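Local coordinates for protein thiamine-monophosphate kinase (Stenotrophomonas maltophilia, PDB 6XEP) that probably phosphorylates thiamine monophosphate with ATP to give thiamine diphosphate, the active form of vitamin B1, at residues A[161-166]-A[301-306]. Sequence-based numbering, arbitrary orientation.
Sequences DIWVSG and LTRIGR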
loop_
_atom_site.group_PDB
_atom_site.type_symbol
_atom_site.label_atom_id
_atom_site.label_comp_id
_atom_site.label_asym_id
_atom_site.label_seq_id
_atom_site.Cartn_x
_atom_site.Cartn_y
_atom_site.Cartn_z
ATOM N N ASP A 161 30.950 -6.050 -17.633
ATOM C CA ASP A 161 30.691 -7.364 -17.055
ATOM C C ASP A 161 29.276 -7.401 -16.480
ATOM O O ASP A 161 28.752 -6.390 -16.015
ATOM C CB ASP A 161 31.676 -7.686 -15.929
ATOM C CG ASP A 161 33.115 -7.768 -16.395
ATOM O OD1 ASP A 161 33.347 -8.280 -17.507
ATOM O OD2 ASP A 161 34.024 -7.344 -15.627
ATOM N N ILE A 162 28.676 -8.586 -16.476
ATOM C CA ILE A 162 27.422 -8.845 -15.778
ATOM C C ILE A 162 27.752 -9.617 -14.508
ATOM O O ILE A 162 28.542 -10.574 -14.548
ATOM C CB ILE A 162 26.447 -9.639 -16.665
ATOM C CG1 ILE A 162 26.188 -8.898 -17.987
ATOM C CG2 ILE A 162 25.103 -9.860 -15.953
ATOM C CD1 ILE A 162 25.268 -9.686 -18.922
ATOM N N TRP A 163 27.135 -9.217 -13.391
ATOM C CA TRP A 163 27.360 -9.811 -12.074
ATOM C C TRP A 163 26.032 -10.182 -11.444
ATOM O O TRP A 163 25.006 -9.576 -11.738
ATOM C CB TRP A 163 28.062 -8.844 -11.107
ATOM C CG TRP A 163 29.460 -8.441 -11.506
ATOM C CD1 TRP A 163 29.815 -7.483 -12.417
ATOM C CD2 TRP A 163 30.683 -8.983 -10.996
ATOM N NE1 TRP A 163 31.178 -7.401 -12.506
ATOM C CE2 TRP A 163 31.738 -8.303 -11.636
ATOM C CE3 TRP A 163 30.985 -9.974 -10.053
ATOM C CZ2 TRP A 163 33.086 -8.585 -11.371
ATOM C CZ3 TRP A 163 32.318 -10.255 -9.786
ATOM C CH2 TRP A 163 33.359 -9.563 -10.452
ATOM N N VAL A 164 26.058 -11.147 -10.523
ATOM C CA VAL A 164 24.868 -11.454 -9.741
ATOM C C VAL A 164 25.278 -11.821 -8.316
ATOM O O VAL A 164 26.335 -12.415 -8.085
ATOM C CB VAL A 164 24.019 -12.577 -10.397
ATOM C CG1 VAL A 164 24.738 -13.920 -10.361
ATOM C CG2 VAL A 164 22.632 -12.655 -9.740
ATOM N N SER A 165 24.442 -11.441 -7.357
ATOM C CA SER A 165 24.727 -11.706 -5.951
ATOM C C SER A 165 24.200 -13.078 -5.543
ATOM O O SER A 165 23.321 -13.645 -6.190
ATOM C CB SER A 165 24.095 -10.628 -5.061
ATOM O OG SER A 165 22.657 -10.620 -5.181
ATOM N N GLY A 166 24.764 -13.611 -4.453
ATOM C CA GLY A 166 24.223 -14.816 -3.837
ATOM C C GLY A 166 24.259 -16.028 -4.750
ATOM O O GLY A 166 25.272 -16.345 -5.396
ATOM N N LEU A 301 29.619 -12.398 -4.958
ATOM C CA LEU A 301 29.315 -11.702 -6.205
ATOM C C LEU A 301 30.035 -12.442 -7.319
ATOM O O LEU A 301 31.262 -12.591 -7.268
ATOM C CB LEU A 301 29.765 -10.241 -6.169
ATOM C CG LEU A 301 29.201 -9.455 -4.977
ATOM C CD1 LEU A 301 29.915 -8.110 -4.844
ATOM C CD2 LEU A 301 27.688 -9.278 -5.133
ATOM N N THR A 302 29.281 -12.893 -8.314
ATOM C CA THR A 302 29.793 -13.797 -9.332
ATOM C C THR A 302 29.670 -13.148 -10.701
ATOM O O THR A 302 28.584 -12.714 -11.087
ATOM C CB THR A 302 29.044 -15.129 -9.288
ATOM O OG1 THR A 302 29.200 -15.684 -7.978
ATOM C CG2 THR A 302 29.605 -16.120 -10.336
ATOM N N ARG A 303 30.787 -13.084 -11.429
ATOM C CA ARG A 303 30.776 -12.562 -12.793
ATOM C C ARG A 303 30.232 -13.642 -13.725
ATOM O O ARG A 303 30.815 -14.726 -13.838
ATOM C CB ARG A 303 32.180 -12.120 -13.198
ATOM C CG ARG A 303 32.283 -11.396 -14.543
ATOM C CD ARG A 303 33.650 -10.732 -14.743
ATOM N NE ARG A 303 34.745 -11.676 -14.555
ATOM C CZ ARG A 303 35.206 -12.475 -15.514
ATOM N NH1 ARG A 303 34.665 -12.438 -16.730
ATOM N NH2 ARG A 303 36.207 -13.315 -15.255
ATOM N N ILE A 304 29.113 -13.355 -14.387
ATOM C CA ILE A 304 28.386 -14.369 -15.135
ATOM C C ILE A 304 28.283 -14.072 -16.625
ATOM O O ILE A 304 27.767 -14.912 -17.370
ATOM C CB ILE A 304 26.979 -14.593 -14.544
ATOM C CG1 ILE A 304 26.155 -13.293 -14.563
ATOM C CG2 ILE A 304 27.085 -15.153 -13.131
ATOM C CD1 ILE A 304 24.667 -13.516 -14.321
ATOM N N GLY A 305 28.746 -12.923 -17.098
ATOM C CA GLY A 305 28.512 -12.595 -18.494
ATOM C C GLY A 305 29.022 -11.223 -18.854
ATOM O O GLY A 305 29.825 -10.630 -18.130
ATOM N N ARG A 306 28.526 -10.719 -19.985
ATOM C CA ARG A 306 29.032 -9.479 -20.553
ATOM C C ARG A 306 27.931 -8.789 -21.347
ATOM O O ARG A 306 26.990 -9.432 -21.832
ATOM C CB ARG A 306 30.236 -9.726 -21.472
ATOM C CG ARG A 306 29.854 -10.488 -22.716
ATOM C CD ARG A 306 31.042 -11.107 -23.431
ATOM N NE ARG A 306 30.577 -12.045 -24.458
ATOM C CZ ARG A 306 30.242 -11.700 -25.699
ATOM N NH1 ARG A 306 30.334 -10.437 -26.089
ATOM N NH2 ARG A 306 29.826 -12.621 -26.559
HETATM O O HOH W 1 32.648 -10.832 -18.017
HETATM O O HOH W 2 27.141 -14.736 -6.644
#
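The indole of W163 lies under the aliphatic part of R303, whose CB sits 3.8 Å from the centroid of the W163 six-membered ring, almost on the normal through it, a CH-pi contact over one face. CG of R303 is anti to its backbone N (chi1 -173°), and CD beyond it packs 3.4 Å from D161 CG. The two charged groups stop short of each other, with D161 OD1 4.4 Å from R303 NH1; a water bridges them, donating to D161 OD1 and G305 O and accepting from R303 NH1. OD2 of D161 turns instead to a salt bridge with R287.

I162 and V164 are on the other face of this antiparallel pair, and the side chain of I304 crosses both at about a right angle, its CG2 3.8 Å from V164 CG1. A classic beta bulge sets I304 and G305 both opposite I162: I304 N gives I162 O a 2.8 Å bond, while G305 N reaches the same oxygen only weakly, at 3.5 Å. Beyond the bulge, V164 and T302 exchange two backbone bonds, and a second water links V164 O, G166 O and T302 OG1.

Strand 161-165 lies inside the mixed sheet of the AIR synthase-related C-terminal domain, between 277-282 and 301-308, while helix 287-297 packs on W163 and L301, and strand 242-245 flanks 301-308 on its far side.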